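Local atomic coordinates of carboxyvinyl-carboxyphosphonate phosphorylmutase (Bacillus anthracis, PDB entry 4IQD), a protein that belongs to the phosphoenolpyruvate phosphomutase family, whose members are built on a TIM-barrel fold, and binds pyruvic acid in this structure. Residues K10-L24 with D83-D95. Sequence-based numbering, arbitrary orientation. Where two conformers were deposited one is given.
Sequences KQSTQEELANRFRAL and DLVRATDLPVLVD. With PYR (pyruvic acid), chain F.
With CG opposite its own N (chi1 -164°), Asp89 places its carboxylate by Ser12 and Arg20; Arg20 also has CG opposite N (chi1 -175°), and a bend at chi3 brings its guanidinium round to the turn. In this TIM-barrel protein that turn joins helix 74-88 to strand 92-95, and helix 14-26 packs against the turn and the start of that strand.

The Asp89 carboxylate grips Ser12 with both oxygens. OD1 takes the backbone N of Ser12 at 2.7 Å, on the syn side though tilted from the carboxylate plane, and OD2 uses its syn lone pair for Ser12 OG at 2.9 Å. A small hydroxyl beside its own N-H suits such a two-pronged hold. Asp89 also has positive phi as it leaves the helix, which turns the chain toward the strand. Arg20 is long enough to reach both Asp89 O and OD2 while its methylenes pack on Pro91. Its NH1 donates to Asp89 O in the carbonyl plane (2.9 Å), but the bond is bent and the acceptor lies off the guanidinium plane; NH2 forms a long salt bridge to OD2, the guanidinium and carboxylate planes 79° apart. Leu17's branched end serves two partners: CD2 covers one guanidinium face, and CD1 meets Val85 CG1 tip to tip.

Pro91, compact and apolar, sits against Leu17, Arg20, Phe21 and Leu24. The Arg20 side chain crosses it at about a right angle, CD against Pro91 CG. Phe21, broad and flat, reaches onward to Leu93, and the rings of Phe21 and Tyr161 meet edge-to-face. At the edge of the Phe21 ring, CD1 lies 3.7 Å from Pro91 CB.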
ATOM      1  N   LYS A  10      -6.727 -11.437 -20.128  1.00 61.89           N
ATOM      2  CA  LYS A  10      -7.616 -12.595 -20.030  1.00 60.84           C
ATOM      3  C   LYS A  10      -8.118 -12.827 -18.608  1.00 57.03           C
ATOM      4  O   LYS A  10      -7.970 -13.922 -18.064  1.00 56.15           O
ATOM      5  CB  LYS A  10      -6.912 -13.866 -20.514  1.00 63.91           C
ATOM      6  CG  LYS A  10      -6.525 -13.881 -21.985  1.00 68.03           C
ATOM      7  CD  LYS A  10      -6.167 -15.295 -22.431  1.00 70.50           C
ATOM      8  CE  LYS A  10      -5.170 -15.947 -21.478  1.00 71.61           C
ATOM      9  NZ  LYS A  10      -4.894 -17.375 -21.820  1.00 72.54           N
ATOM     10  N   GLN A  11      -8.714 -11.803 -18.008  1.00 52.73           N
ATOM     11  CA  GLN A  11      -9.251 -11.918 -16.657  1.00 50.09           C
ATOM     12  C   GLN A  11     -10.369 -12.957 -16.575  1.00 45.68           C
ATOM     13  O   GLN A  11     -10.941 -13.349 -17.590  1.00 44.11           O
ATOM     14  CB  GLN A  11      -9.768 -10.562 -16.182  1.00 55.34           C
ATOM     15  CG  GLN A  11     -10.598  -9.833 -17.225  1.00 64.28           C
ATOM     16  CD  GLN A  11     -11.428  -8.712 -16.634  1.00 70.09           C
ATOM     17  OE1 GLN A  11     -12.152  -8.908 -15.658  1.00 72.80           O
ATOM     18  NE2 GLN A  11     -11.326  -7.525 -17.224  1.00 70.71           N
ATOM     19  N   SER A  12     -10.668 -13.403 -15.358  1.00 42.13           N
ATOM     20  CA  SER A  12     -11.753 -14.351 -15.125  1.00 36.71           C
ATOM     21  C   SER A  12     -12.990 -13.594 -14.668  1.00 34.07           C
ATOM     22  O   SER A  12     -12.907 -12.413 -14.341  1.00 34.63           O
ATOM     23  CB  SER A  12     -11.358 -15.368 -14.051  1.00 37.39           C
ATOM     24  OG  SER A  12     -10.236 -16.141 -14.441  1.00 40.88           O
ATOM     25  N   THR A  13     -14.137 -14.264 -14.648  1.00 33.79           N
ATOM     26  CA  THR A  13     -15.328 -13.666 -14.055  1.00 34.53           C
ATOM     27  C   THR A  13     -15.378 -13.997 -12.567  1.00 32.69           C
ATOM     28  O   THR A  13     -14.671 -14.891 -12.100  1.00 22.09           O
ATOM     29  CB  THR A  13     -16.641 -14.091 -14.762  1.00 39.10           C
ATOM     30  OG1 THR A  13     -17.716 -13.261 -14.307  1.00 42.34           O
ATOM     31  CG2 THR A  13     -16.985 -15.533 -14.474  1.00 24.00           C
ATOM     32  N   GLN A  14     -16.194 -13.255 -11.824  1.00 31.41           N
ATOM     33  CA  GLN A  14     -16.314 -13.472 -10.389  1.00 32.35           C
ATOM     34  C   GLN A  14     -16.790 -14.887 -10.115  1.00 32.57           C
ATOM     35  O   GLN A  14     -16.278 -15.560  -9.221  1.00 32.49           O
ATOM     36  CB  GLN A  14     -17.278 -12.463  -9.760  1.00 30.82           C
ATOM     37  CG  GLN A  14     -17.342 -12.519  -8.235  1.00 23.44           C
ATOM     38  CD  GLN A  14     -18.340 -13.534  -7.713  1.00 24.60           C
ATOM     39  OE1 GLN A  14     -19.372 -13.781  -8.333  1.00 27.42           O
ATOM     40  NE2 GLN A  14     -18.036 -14.130  -6.568  1.00 20.35           N
ATOM     41  N   GLU A  15     -17.764 -15.344 -10.895  1.00 22.24           N
ATOM     42  CA  GLU A  15     -18.335 -16.658 -10.660  1.00 29.48           C
ATOM     43  C   GLU A  15     -17.310 -17.745 -10.958  1.00 24.52           C
ATOM     44  O   GLU A  15     -17.324 -18.805 -10.342  1.00 25.64           O
ATOM     45  CB  GLU A  15     -19.622 -16.863 -11.465  1.00 36.48           C
ATOM     46  CG  GLU A  15     -20.473 -18.016 -10.946  1.00 42.50           C
ATOM     47  CD  GLU A  15     -21.962 -17.712 -10.956  1.00 48.58           C
ATOM     48  OE1 GLU A  15     -22.355 -16.652 -11.488  1.00 51.76           O
ATOM     49  OE2 GLU A  15     -22.739 -18.536 -10.423  1.00 47.13           O
ATOM     50  N   GLU A  16     -16.410 -17.471 -11.894  1.00 22.64           N
ATOM     51  CA  GLU A  16     -15.294 -18.368 -12.154  1.00 25.54           C
ATOM     52  C   GLU A  16     -14.352 -18.352 -10.964  1.00 25.19           C
ATOM     53  O   GLU A  16     -13.826 -19.389 -10.561  1.00 27.41           O
ATOM     54  CB  GLU A  16     -14.546 -17.955 -13.424  1.00 30.46           C
ATOM     55  CG  GLU A  16     -15.146 -18.520 -14.703  1.00 33.83           C
ATOM     56  CD  GLU A  16     -14.731 -17.745 -15.938  1.00 36.16           C
ATOM     57  OE1 GLU A  16     -14.135 -16.657 -15.791  1.00 34.13           O
ATOM     58  OE2 GLU A  16     -15.005 -18.222 -17.059  1.00 38.72           O
ATOM     59  N   LEU A  17     -14.151 -17.167 -10.396  1.00 23.33           N
ATOM     60  CA  LEU A  17     -13.215 -17.008  -9.292  1.00 25.40           C
ATOM     61  C   LEU A  17     -13.698 -17.677  -8.008  1.00 25.80           C
ATOM     62  O   LEU A  17     -12.915 -18.309  -7.297  1.00 25.82           O
ATOM     63  CB  LEU A  17     -12.893 -15.529  -9.059  1.00 20.38           C
ATOM     64  CG  LEU A  17     -11.838 -14.971 -10.019  1.00 22.56           C
ATOM     65  CD1 LEU A  17     -11.540 -13.516  -9.714  1.00 23.03           C
ATOM     66  CD2 LEU A  17     -10.568 -15.801  -9.956  1.00 21.87           C
ATOM     67  N   ALA A  18     -14.987 -17.547  -7.717  1.00 25.68           N
ATOM     68  CA  ALA A  18     -15.561 -18.178  -6.536  1.00 24.26           C
ATOM     69  C   ALA A  18     -15.487 -19.694  -6.648  1.00 24.48           C
ATOM     70  O   ALA A  18     -15.131 -20.380  -5.691  1.00 24.50           O
ATOM     71  CB  ALA A  18     -16.992 -17.735  -6.347  1.00 20.43           C
ATOM     72  N   ASN A  19     -15.825 -20.215  -7.821  1.00 24.38           N
ATOM     73  CA  ASN A  19     -15.804 -21.651  -8.042  1.00 25.08           C
ATOM     74  C   ASN A  19     -14.388 -22.200  -8.005  1.00 24.31           C
ATOM     75  O   ASN A  19     -14.157 -23.300  -7.513  1.00 26.33           O
ATOM     76  CB  ASN A  19     -16.480 -22.003  -9.365  1.00 30.98           C
ATOM     77  CG  ASN A  19     -17.940 -21.605  -9.394  1.00 34.48           C
ATOM     78  OD1 ASN A  19     -18.634 -21.677  -8.382  1.00 37.31           O
ATOM     79  ND2 ASN A  19     -18.413 -21.178 -10.556  1.00 36.77           N
ATOM     80  N   ARG A  20     -13.442 -21.424  -8.527  1.00 25.75           N
ATOM     81  CA  ARG A  20     -12.040 -21.814  -8.502  1.00 24.02           C
ATOM     82  C   ARG A  20     -11.586 -21.895  -7.058  1.00 23.10           C
ATOM     83  O   ARG A  20     -10.892 -22.827  -6.667  1.00 25.95           O
ATOM     84  CB  ARG A  20     -11.174 -20.806  -9.259  1.00 29.15           C
ATOM     85  CG  ARG A  20      -9.712 -21.217  -9.371  1.00 35.18           C
ATOM     86  CD  ARG A  20      -8.805 -20.049  -9.753  1.00 39.70           C
ATOM     87  NE  ARG A  20      -9.058 -19.525 -11.095  1.00 41.04           N
ATOM     88  CZ  ARG A  20      -8.391 -18.511 -11.641  1.00 41.49           C
ATOM     89  NH1 ARG A  20      -7.426 -17.904 -10.963  1.00 36.32           N
ATOM     90  NH2 ARG A  20      -8.690 -18.102 -12.866  1.00 44.15           N
ATOM     91  N   PHE A  21     -11.996 -20.907  -6.271  1.00 23.10           N
ATOM     92  CA  PHE A  21     -11.705 -20.863  -4.845  1.00 24.04           C
ATOM     93  C   PHE A  21     -12.265 -22.090  -4.142  1.00 24.61           C
ATOM     94  O   PHE A  21     -11.569 -22.743  -3.362  1.00 23.49           O
ATOM     95  CB  PHE A  21     -12.299 -19.596  -4.227  1.00 22.85           C
ATOM     96  CG  PHE A  21     -11.952 -19.407  -2.782  1.00 25.16           C
ATOM     97  CD1 PHE A  21     -10.771 -18.787  -2.418  1.00 23.37           C
ATOM     98  CD2 PHE A  21     -12.811 -19.842  -1.785  1.00 26.53           C
ATOM     99  CE1 PHE A  21     -10.448 -18.608  -1.089  1.00 27.73           C
ATOM    100  CE2 PHE A  21     -12.493 -19.666  -0.454  1.00 28.74           C
ATOM    101  CZ  PHE A  21     -11.311 -19.049  -0.104  1.00 29.36           C
ATOM    102  N   ARG A  22     -13.530 -22.392  -4.417  1.00 26.81           N
ATOM    103  CA  ARG A  22     -14.181 -23.559  -3.842  1.00 23.19           C
ATOM    104  C   ARG A  22     -13.403 -24.821  -4.177  1.00 25.95           C
ATOM    105  O   ARG A  22     -13.151 -25.654  -3.310  1.00 28.69           O
ATOM    106  CB  ARG A  22     -15.614 -23.692  -4.351  1.00 24.81           C
ATOM    107  CG  ARG A  22     -16.290 -24.981  -3.911  1.00 23.78           C
ATOM    108  CD  ARG A  22     -17.694 -25.109  -4.474  1.00 23.23           C
ATOM    109  NE  ARG A  22     -18.560 -24.008  -4.067  1.00 23.79           N
ATOM    110  CZ  ARG A  22     -19.177 -23.936  -2.893  1.00 23.46           C
ATOM    111  NH1 ARG A  22     -19.018 -24.898  -1.995  1.00 25.79           N
ATOM    112  NH2 ARG A  22     -19.950 -22.897  -2.613  1.00 25.07           N
ATOM    113  N   ALA A  23     -13.028 -24.951  -5.444  1.00 27.03           N
ATOM    114  CA  ALA A  23     -12.208 -26.066  -5.893  1.00 28.82           C
ATOM    115  C   ALA A  23     -10.970 -26.180  -5.022  1.00 24.67           C
ATOM    116  O   ALA A  23     -10.678 -27.249  -4.485  1.00 26.25           O
ATOM    117  CB  ALA A  23     -11.810 -25.871  -7.347  1.00 32.00           C
ATOM    118  N   LEU A  24     -10.263 -25.062  -4.877  1.00 23.67           N
ATOM    119  CA  LEU A  24      -9.050 -24.995  -4.072  1.00 23.86           C
ATOM    120  C   LEU A  24      -9.288 -25.527  -2.665  1.00 25.72           C
ATOM    121  O   LEU A  24      -8.435 -26.202  -2.088  1.00 27.41           O
ATOM    122  CB  LEU A  24      -8.545 -23.553  -3.989  1.00 22.78           C
ATOM    123  CG  LEU A  24      -8.094 -22.860  -5.273  1.00 19.91           C
ATOM    124  CD1 LEU A  24      -7.707 -21.427  -4.975  1.00 22.43           C
ATOM    125  CD2 LEU A  24      -6.944 -23.607  -5.899  1.00 20.23           C
ATOM    126  N   ASP A  83      -8.091  -3.870  -6.407  1.00 25.42           N
ATOM    127  CA  ASP A  83      -6.669  -3.805  -6.725  1.00 26.82           C
ATOM    128  C   ASP A  83      -6.050  -5.188  -6.778  1.00 27.93           C
ATOM    129  O   ASP A  83      -5.244  -5.484  -7.657  1.00 29.60           O
ATOM    130  CB  ASP A  83      -5.927  -2.979  -5.676  1.00 30.39           C
ATOM    131  CG  ASP A  83      -6.317  -1.521  -5.694  1.00 33.49           C
ATOM    132  OD1 ASP A  83      -7.249  -1.158  -6.444  1.00 34.11           O
ATOM    133  OD2 ASP A  83      -5.693  -0.740  -4.947  1.00 35.01           O
ATOM    134  N   LEU A  84      -6.438  -6.032  -5.832  1.00 26.47           N
ATOM    135  CA  LEU A  84      -5.878  -7.369  -5.729  1.00 27.46           C
ATOM    136  C   LEU A  84      -6.250  -8.225  -6.929  1.00 27.12           C
ATOM    137  O   LEU A  84      -5.380  -8.782  -7.585  1.00 27.59           O
ATOM    138  CB  LEU A  84      -6.310  -8.041  -4.425  1.00 24.93           C
ATOM    139  CG  LEU A  84      -5.363  -7.857  -3.236  1.00 23.49           C
ATOM    140  CD1 LEU A  84      -5.139  -6.390  -2.914  1.00 20.18           C
ATOM    141  CD2 LEU A  84      -5.871  -8.610  -2.014  1.00 23.99           C
ATOM    142  N   VAL A  85      -7.543  -8.320  -7.217  1.00 25.49           N
ATOM    143  CA  VAL A  85      -8.009  -9.112  -8.347  1.00 23.53           C
ATOM    144  C   VAL A  85      -7.495  -8.559  -9.677  1.00 25.61           C
ATOM    145  O   VAL A  85      -6.989  -9.311 -10.511  1.00 27.07           O
ATOM    146  CB  VAL A  85      -9.547  -9.192  -8.382  1.00 23.65           C
ATOM    147  CG1 VAL A  85     -10.006 -10.075  -9.537  1.00 23.79           C
ATOM    148  CG2 VAL A  85     -10.078  -9.726  -7.063  1.00 22.85           C
ATOM    149  N   ARG A  86      -7.616  -7.245  -9.857  1.00 25.59           N
ATOM    150  CA  ARG A  86      -7.171  -6.565 -11.073  1.00 24.59           C
ATOM    151  C   ARG A  86      -5.722  -6.885 -11.392  1.00 27.14           C
ATOM    152  O   ARG A  86      -5.306  -6.868 -12.550  1.00 31.15           O
ATOM    153  CB  ARG A  86      -7.301  -5.046 -10.923  1.00 28.12           C
ATOM    154  CG  ARG A  86      -8.713  -4.484 -11.030  1.00 31.41           C
ATOM    155  CD  ARG A  86      -8.704  -2.975 -10.782  1.00 35.27           C
ATOM    156  NE  ARG A  86      -9.981  -2.337 -11.093  1.00 37.45           N
ATOM    157  CZ  ARG A  86     -10.187  -1.023 -11.065  1.00 37.33           C
ATOM    158  NH1 ARG A  86     -11.380  -0.527 -11.366  1.00 34.02           N
ATOM    159  NH2 ARG A  86      -9.201  -0.200 -10.740  1.00 39.58           N
ATOM    160  N   ALA A  87      -4.954  -7.179 -10.354  1.00 22.94           N
ATOM    161  CA  ALA A  87      -3.525  -7.353 -10.514  1.00 22.03           C
ATOM    162  C   ALA A  87      -3.106  -8.794 -10.765  1.00 22.74           C
ATOM    163  O   ALA A  87      -2.107  -9.042 -11.433  1.00 29.01           O
ATOM    164  CB  ALA A  87      -2.791  -6.797  -9.298  1.00 21.43           C
ATOM    165  N   THR A  88      -3.878  -9.742 -10.244  0.83 25.04           N
ATOM    166  CA  THR A  88      -3.430 -11.128 -10.190  0.83 23.92           C
ATOM    167  C   THR A  88      -4.356 -12.111 -10.891  0.83 26.89           C
ATOM    168  O   THR A  88      -3.900 -13.138 -11.401  0.83 28.72           O
ATOM    169  CB  THR A  88      -3.282 -11.587  -8.734  0.83 19.43           C
ATOM    170  OG1 THR A  88      -4.557 -11.517  -8.084  0.83 20.46           O
ATOM    171  CG2 THR A  88      -2.297 -10.697  -7.997  0.83 19.17           C
ATOM    172  N   ASP A  89      -5.647 -11.797 -10.901  1.00 28.48           N
ATOM    173  CA  ASP A  89      -6.688 -12.721 -11.379  1.00 28.25           C
ATOM    174  C   ASP A  89      -6.751 -13.975 -10.500  1.00 25.30           C
ATOM    175  O   ASP A  89      -7.007 -15.080 -10.981  1.00 23.86           O
ATOM    176  CB  ASP A  89      -6.499 -13.085 -12.861  1.00 33.56           C
ATOM    177  CG  ASP A  89      -7.734 -13.712 -13.474  1.00 37.31           C
ATOM    178  OD1 ASP A  89      -8.810 -13.081 -13.419  1.00 38.38           O
ATOM    179  OD2 ASP A  89      -7.626 -14.839 -14.004  1.00 38.96           O
ATOM    180  N   LEU A  90      -6.503 -13.789  -9.206  1.00 24.91           N
ATOM    181  CA  LEU A  90      -6.598 -14.872  -8.231  1.00 26.15           C
ATOM    182  C   LEU A  90      -7.827 -14.717  -7.349  1.00 22.27           C
ATOM    183  O   LEU A  90      -8.276 -13.598  -7.106  1.00 18.92           O
ATOM    184  CB  LEU A  90      -5.358 -14.903  -7.338  1.00 23.53           C
ATOM    185  CG  LEU A  90      -4.091 -15.521  -7.918  1.00 21.96           C
ATOM    186  CD1 LEU A  90      -3.003 -15.518  -6.865  1.00 22.71           C
ATOM    187  CD2 LEU A  90      -4.374 -16.926  -8.406  1.00 20.18           C
ATOM    188  N   PRO A  91      -8.369 -15.845  -6.862  1.00 21.78           N
ATOM    189  CA  PRO A  91      -9.468 -15.798  -5.897  1.00 20.97           C
ATOM    190  C   PRO A  91      -9.003 -15.101  -4.631  1.00 24.51           C
ATOM    191  O   PRO A  91      -7.951 -15.439  -4.094  1.00 26.87           O
ATOM    192  CB  PRO A  91      -9.741 -17.275  -5.601  1.00 22.92           C
ATOM    193  CG  PRO A  91      -9.172 -18.015  -6.760  1.00 24.90           C
ATOM    194  CD  PRO A  91      -7.983 -17.228  -7.187  1.00 23.62           C
ATOM    195  N   VAL A  92      -9.776 -14.130  -4.166  1.00 24.23           N
ATOM    196  CA  VAL A  92      -9.413 -13.393  -2.970  1.00 23.13           C
ATOM    197  C   VAL A  92     -10.513 -13.481  -1.925  1.00 23.92           C
ATOM    198  O   VAL A  92     -11.668 -13.163  -2.200  1.00 26.76           O
ATOM    199  CB  VAL A  92      -9.125 -11.917  -3.292  1.00 23.03           C
ATOM    200  CG1 VAL A  92      -8.919 -11.123  -2.016  1.00 22.95           C
ATOM    201  CG2 VAL A  92      -7.907 -11.806  -4.195  1.00 25.00           C
ATOM    202  N   LEU A  93     -10.138 -13.939  -0.735  1.00 17.51           N
ATOM    203  CA  LEU A  93     -11.021 -13.950   0.421  1.00 21.63           C
ATOM    204  C   LEU A  93     -10.859 -12.650   1.190  1.00 21.21           C
ATOM    205  O   LEU A  93      -9.760 -12.304   1.630  1.00 19.61           O
ATOM    206  CB  LEU A  93     -10.698 -15.142   1.323  1.00 21.05           C
ATOM    207  CG  LEU A  93     -11.287 -15.186   2.733  1.00 17.36           C
ATOM    208  CD1 LEU A  93     -12.807 -15.290   2.713  1.00 17.53           C
ATOM    209  CD2 LEU A  93     -10.680 -16.350   3.491  1.00 17.43           C
ATOM    210  N   VAL A  94     -11.959 -11.931   1.349  1.00 20.13           N
ATOM    211  CA  VAL A  94     -11.926 -10.633   1.993  1.00 18.26           C
ATOM    212  C   VAL A  94     -12.600 -10.654   3.354  1.00 19.83           C
ATOM    213  O   VAL A  94     -13.760 -11.032   3.481  1.00 22.86           O
ATOM    214  CB  VAL A  94     -12.601  -9.571   1.120  1.00 19.41           C
ATOM    215  CG1 VAL A  94     -12.688  -8.253   1.865  1.00 18.98           C
ATOM    216  CG2 VAL A  94     -11.843  -9.414  -0.184  1.00 20.89           C
ATOM    217  N   ASP A  95     -11.851 -10.246   4.370  1.00 18.85           N
ATOM    218  CA  ASP A  95     -12.392 -10.060   5.703  1.00 17.14           C
ATOM    219  C   ASP A  95     -13.315  -8.851   5.697  1.00 18.73           C
ATOM    220  O   ASP A  95     -12.857  -7.712   5.609  1.00 18.86           O
ATOM    221  CB  ASP A  95     -11.251  -9.850   6.698  1.00 19.02           C
ATOM    222  CG  ASP A  95     -11.741  -9.539   8.104  1.00 28.99           C
ATOM    223  OD1 ASP A  95     -12.922  -9.809   8.409  1.00 34.17           O
ATOM    224  OD2 ASP A  95     -10.934  -9.034   8.914  1.00 31.72           O
TER
HETATM  225  C   PYR F 404      -6.691   3.125  -2.758  1.00 59.29           C
HETATM  226  O   PYR F 404      -7.557   4.085  -2.972  1.00 60.39           O
HETATM  227  OXT PYR F 404      -5.512   3.401  -2.255  1.00 60.52           O
HETATM  228  CA  PYR F 404      -7.030   1.811  -3.059  1.00 53.33           C
HETATM  229  O3  PYR F 404      -6.484   0.823  -2.397  1.00 48.89           O
HETATM  230  CB  PYR F 404      -8.022   1.528  -4.146  1.00 52.06           C